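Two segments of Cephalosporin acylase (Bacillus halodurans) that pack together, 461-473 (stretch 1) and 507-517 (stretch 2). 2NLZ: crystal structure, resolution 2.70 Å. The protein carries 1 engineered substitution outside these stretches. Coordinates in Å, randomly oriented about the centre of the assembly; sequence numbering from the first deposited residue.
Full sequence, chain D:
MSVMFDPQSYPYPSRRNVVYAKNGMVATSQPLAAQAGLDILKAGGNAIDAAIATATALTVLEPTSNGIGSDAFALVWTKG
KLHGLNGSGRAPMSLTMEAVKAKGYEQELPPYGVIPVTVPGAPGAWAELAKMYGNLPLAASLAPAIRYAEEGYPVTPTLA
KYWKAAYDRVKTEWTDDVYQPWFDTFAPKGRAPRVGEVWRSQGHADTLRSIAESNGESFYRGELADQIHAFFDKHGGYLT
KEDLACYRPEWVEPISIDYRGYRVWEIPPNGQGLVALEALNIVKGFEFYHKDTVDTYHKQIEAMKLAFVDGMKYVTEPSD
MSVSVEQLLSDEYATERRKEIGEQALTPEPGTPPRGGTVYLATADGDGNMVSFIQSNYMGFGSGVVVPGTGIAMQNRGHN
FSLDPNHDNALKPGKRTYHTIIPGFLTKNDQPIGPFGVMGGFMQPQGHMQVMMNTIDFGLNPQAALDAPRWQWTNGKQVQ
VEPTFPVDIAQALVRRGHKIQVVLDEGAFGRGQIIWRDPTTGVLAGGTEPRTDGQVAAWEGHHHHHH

Stretch 1 (461-473) NPQAALDAPRWQW
Stretch 2 507-517: GAFGRGQIIWR

Stretch 1 of this cephalosporin acylase runs as a short helix, 462-467, leaves helical phi/psi at Ala468 (-49/136), passes through an extended link at Pro469 and Arg470 (-123/147), and enters a strand at 471-473. Stretch 2 opens with a type I turn from Gly507 to Gly510 and continues as a strand through 512-517, with phi between -140° and -106° and psi between 120° and 156°. The helix and this strand run nearly antiparallel, at 159°, with their axes 8.3 Å apart at closest approach. The register is set by CA-CA distances of 5.7 Å for Pro462-Ile514, 6.4 Å for Leu466-Gly512 and 6.7 Å for Arg470-Phe509. The contact buries 549 Å², both sides summed; the helix side chains that face the strand, and Ile514 opposite them, are buried.

Asn461 (chi1 75°, p) caps the helix: its OD1 accepts from Ala464 N at 2.7 Å. Backbone bonds from Ala465 N to Asn461 O (2.8 Å) and Asp467 N to Gln463 O (2.7 Å) carry the helix onward. The CA-to-CB bond of Gln463 points away from stretch 2; the side chain (t, p, chi3 61°) donates from NE2 to Asp467 OD1 at 3.0 Å.

Pro462, Ala465 and Leu466 point toward the strand. Ile514 (chi1 m, chi2 t) meets all three: its CG2 lies 3.5 Å from Pro462 CB, and its CD1 lies 4.2 Å from Ala465 CB and 3.6 Å from Leu466 CD1. Pro462 suits the first turn of the helix, where no backbone NH is needed, and its CD also lies 3.9 Å from Trp516 CD1 (Trp516 chi1 m, chi2 144°). Strand alternation turns Gln513 and Ile515 away. Leu466, off-rotamer at chi1 -98° and chi2 18°, packs against the backbone of Gly512, its CD2 3.9 Å from Gly512 O; a CB on Gly512 would come to 3.0 Å from Leu466 CD1, a clash.

Beyond the helix polar contacts join the apolar ones. Arg470 extends its side chain (m, t, t, chi4 161°) so that NH1 donates to Phe509 O at 3.0 Å and, weakly, to Gly510 O at 3.1 Å, both carbonyls lying at the guanidinium edge. The long side chain thus brings its charge to backbone oxygens at the end of the turn, and Arg470 NH2 also comes within 2.9 Å of Leu466 O. Gly510 has phi 85°, which favours glycine.

Phe509 (chi1 -68°, chi2 -92°) covers the extended part of stretch 1, its CD1 4.2 Å from Arg470 CB. Gln472 (p, t, chi3 -49°) folds over it: Gln472 CG is 3.9 Å from Phe509 CE1, NE2 lies over one ring face, and Gln472 NE2 approaches Ala508 O to 2.7 Å.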

# COMPACT_ATOMS: atom_id res chain seq x y z
N ASN D 461 15.33 -8.47 -11.11
CA ASN D 461 16.54 -7.70 -11.41
C ASN D 461 17.33 -7.36 -10.12
O ASN D 461 16.75 -7.39 -9.04
CB ASN D 461 16.21 -6.47 -12.26
CG ASN D 461 15.55 -5.38 -11.47
OD1 ASN D 461 15.99 -5.03 -10.37
ND2 ASN D 461 14.50 -4.80 -12.04
N PRO D 462 18.65 -7.06 -10.24
CA PRO D 462 19.51 -6.81 -9.08
C PRO D 462 18.90 -5.86 -8.04
O PRO D 462 18.95 -6.16 -6.84
CB PRO D 462 20.77 -6.19 -9.70
CG PRO D 462 20.43 -5.91 -11.14
CD PRO D 462 19.42 -6.94 -11.49
N GLN D 463 18.31 -4.75 -8.50
CA GLN D 463 17.66 -3.78 -7.62
C GLN D 463 16.38 -4.29 -6.96
O GLN D 463 16.21 -4.18 -5.73
CB GLN D 463 17.36 -2.49 -8.37
CG GLN D 463 16.96 -1.37 -7.45
CD GLN D 463 18.00 -1.12 -6.38
OE1 GLN D 463 19.15 -0.78 -6.68
NE2 GLN D 463 17.61 -1.29 -5.13
N ALA D 464 15.46 -4.83 -7.77
CA ALA D 464 14.27 -5.51 -7.26
C ALA D 464 14.63 -6.61 -6.24
O ALA D 464 13.96 -6.74 -5.22
CB ALA D 464 13.48 -6.09 -8.41
N ALA D 465 15.70 -7.36 -6.49
CA ALA D 465 16.09 -8.45 -5.59
C ALA D 465 16.44 -7.89 -4.23
O ALA D 465 16.16 -8.51 -3.20
CB ALA D 465 17.26 -9.24 -6.15
N LEU D 466 17.05 -6.71 -4.24
CA LEU D 466 17.42 -5.98 -3.04
C LEU D 466 16.23 -5.24 -2.39
O LEU D 466 16.13 -5.19 -1.17
CB LEU D 466 18.53 -4.99 -3.37
CG LEU D 466 19.98 -5.37 -3.09
CD1 LEU D 466 20.16 -6.84 -2.90
CD2 LEU D 466 20.83 -4.87 -4.21
N ASP D 467 15.35 -4.67 -3.22
CA ASP D 467 14.12 -4.01 -2.76
C ASP D 467 13.18 -4.93 -1.99
O ASP D 467 12.53 -4.49 -1.04
CB ASP D 467 13.33 -3.44 -3.94
CG ASP D 467 14.04 -2.28 -4.62
OD1 ASP D 467 14.85 -1.60 -3.95
OD2 ASP D 467 13.77 -2.06 -5.82
N ALA D 468 13.12 -6.20 -2.43
CA ALA D 468 12.22 -7.22 -1.89
C ALA D 468 12.26 -7.33 -0.36
O ALA D 468 13.34 -7.28 0.24
CB ALA D 468 12.53 -8.57 -2.52
N PRO D 469 11.07 -7.45 0.27
CA PRO D 469 10.94 -7.55 1.73
C PRO D 469 11.67 -8.77 2.25
O PRO D 469 11.76 -9.78 1.55
CB PRO D 469 9.44 -7.70 1.94
CG PRO D 469 8.89 -8.16 0.61
CD PRO D 469 9.76 -7.48 -0.40
N ARG D 470 12.20 -8.67 3.46
CA ARG D 470 13.09 -9.70 3.98
C ARG D 470 12.63 -10.32 5.27
O ARG D 470 12.00 -9.67 6.09
CB ARG D 470 14.51 -9.14 4.15
CG ARG D 470 15.23 -8.87 2.83
CD ARG D 470 16.50 -8.09 3.06
NE ARG D 470 17.00 -7.48 1.83
CZ ARG D 470 17.86 -6.46 1.79
NH1 ARG D 470 18.33 -5.94 2.92
NH2 ARG D 470 18.26 -5.96 0.61
N TRP D 471 12.95 -11.59 5.43
CA TRP D 471 12.75 -12.29 6.68
C TRP D 471 14.11 -12.68 7.24
O TRP D 471 15.09 -12.77 6.49
CB TRP D 471 11.90 -13.54 6.46
CG TRP D 471 12.47 -14.43 5.41
CD1 TRP D 471 12.14 -14.45 4.08
CD2 TRP D 471 13.49 -15.42 5.58
NE1 TRP D 471 12.89 -15.39 3.42
CE2 TRP D 471 13.73 -16.00 4.32
CE3 TRP D 471 14.22 -15.87 6.68
CZ2 TRP D 471 14.67 -17.00 4.14
CZ3 TRP D 471 15.17 -16.87 6.49
CH2 TRP D 471 15.38 -17.43 5.23
N GLN D 472 14.16 -12.91 8.55
CA GLN D 472 15.33 -13.54 9.17
C GLN D 472 15.01 -14.33 10.42
O GLN D 472 14.31 -13.85 11.31
CB GLN D 472 16.47 -12.54 9.42
CG GLN D 472 16.28 -11.57 10.55
CD GLN D 472 17.59 -10.88 10.88
OE1 GLN D 472 18.62 -11.53 11.05
NE2 GLN D 472 17.55 -9.55 10.97
N TRP D 473 15.53 -15.56 10.48
CA TRP D 473 15.37 -16.43 11.64
C TRP D 473 16.38 -16.08 12.74
O TRP D 473 17.55 -15.82 12.44
CB TRP D 473 15.55 -17.89 11.21
CG TRP D 473 15.80 -18.83 12.32
CD1 TRP D 473 14.87 -19.41 13.12
CD2 TRP D 473 17.07 -19.30 12.77
NE1 TRP D 473 15.48 -20.22 14.04
CE2 TRP D 473 16.83 -20.17 13.85
CE3 TRP D 473 18.38 -19.06 12.37
CZ2 TRP D 473 17.86 -20.81 14.53
CZ3 TRP D 473 19.41 -19.70 13.05
CH2 TRP D 473 19.14 -20.56 14.12
N GLY D 507 17.39 -1.08 9.09
CA GLY D 507 18.73 -1.64 8.99
C GLY D 507 19.00 -2.95 9.69
O GLY D 507 20.09 -3.50 9.60
N ALA D 508 17.99 -3.48 10.37
CA ALA D 508 18.14 -4.77 11.04
C ALA D 508 18.12 -5.93 10.04
O ALA D 508 18.41 -7.07 10.40
CB ALA D 508 17.05 -4.94 12.09
N PHE D 509 17.78 -5.65 8.79
CA PHE D 509 17.67 -6.72 7.79
C PHE D 509 18.78 -6.68 6.74
O PHE D 509 18.66 -7.25 5.65
CB PHE D 509 16.27 -6.72 7.17
CG PHE D 509 15.19 -7.14 8.13
CD1 PHE D 509 14.82 -8.47 8.24
CD2 PHE D 509 14.57 -6.21 8.95
CE1 PHE D 509 13.84 -8.86 9.13
CE2 PHE D 509 13.59 -6.59 9.85
CZ PHE D 509 13.22 -7.91 9.94
N GLY D 510 19.87 -6.01 7.09
CA GLY D 510 21.07 -6.02 6.27
C GLY D 510 21.12 -5.02 5.13
O GLY D 510 20.14 -4.36 4.82
N ARG D 511 22.30 -4.94 4.51
CA ARG D 511 22.53 -4.10 3.34
C ARG D 511 23.10 -4.96 2.22
O ARG D 511 23.99 -5.77 2.43
CB ARG D 511 23.47 -2.94 3.68
CG ARG D 511 22.87 -1.94 4.69
CD ARG D 511 23.91 -1.10 5.40
NE ARG D 511 23.45 -0.69 6.73
CZ ARG D 511 24.15 0.08 7.56
NH1 ARG D 511 25.34 0.53 7.21
NH2 ARG D 511 23.65 0.40 8.75
N GLY D 512 22.58 -4.81 1.02
CA GLY D 512 23.07 -5.63 -0.08
C GLY D 512 23.59 -4.82 -1.24
O GLY D 512 23.21 -3.66 -1.43
N GLN D 513 24.48 -5.44 -2.02
CA GLN D 513 24.86 -4.89 -3.33
C GLN D 513 24.98 -6.05 -4.31
O GLN D 513 25.41 -7.15 -3.96
CB GLN D 513 26.19 -4.12 -3.28
CG GLN D 513 26.46 -3.32 -2.01
CD GLN D 513 25.72 -2.01 -1.97
OE1 GLN D 513 25.36 -1.53 -0.89
NE2 GLN D 513 25.48 -1.43 -3.14
N ILE D 514 24.60 -5.78 -5.56
CA ILE D 514 24.64 -6.76 -6.61
C ILE D 514 25.14 -6.08 -7.88
O ILE D 514 24.71 -4.98 -8.21
CB ILE D 514 23.24 -7.40 -6.86
CG1 ILE D 514 22.84 -8.34 -5.71
CG2 ILE D 514 23.19 -8.16 -8.17
CD1 ILE D 514 21.37 -8.75 -5.70
N ILE D 515 26.08 -6.74 -8.56
CA ILE D 515 26.40 -6.43 -9.95
C ILE D 515 26.30 -7.72 -10.76
O ILE D 515 27.01 -8.69 -10.46
CB ILE D 515 27.82 -5.82 -10.11
CG1 ILE D 515 27.96 -4.51 -9.35
CG2 ILE D 515 28.10 -5.52 -11.56
CD1 ILE D 515 29.36 -3.94 -9.37
N TRP D 516 25.42 -7.76 -11.76
CA TRP D 516 25.37 -8.89 -12.69
C TRP D 516 25.92 -8.53 -14.07
O TRP D 516 25.60 -7.48 -14.63
CB TRP D 516 23.96 -9.49 -12.87
CG TRP D 516 23.23 -10.04 -11.65
CD1 TRP D 516 21.90 -9.96 -11.42
CD2 TRP D 516 23.79 -10.76 -10.53
NE1 TRP D 516 21.58 -10.56 -10.22
CE2 TRP D 516 22.72 -11.06 -9.65
CE3 TRP D 516 25.09 -11.17 -10.18
CZ2 TRP D 516 22.89 -11.76 -8.44
CZ3 TRP D 516 25.27 -11.87 -8.96
CH2 TRP D 516 24.18 -12.15 -8.11
N ARG D 517 26.76 -9.41 -14.60
CA ARG D 517 27.26 -9.27 -15.96
C ARG D 517 26.59 -10.27 -16.88
O ARG D 517 26.62 -11.48 -16.63
CB ARG D 517 28.76 -9.49 -16.00
CG ARG D 517 29.24 -9.78 -17.42
CD ARG D 517 30.56 -10.52 -17.49
NE ARG D 517 31.56 -9.57 -17.88
CZ ARG D 517 32.11 -9.43 -19.09
NH1 ARG D 517 32.98 -8.44 -19.24
NH2 ARG D 517 31.82 -10.24 -20.10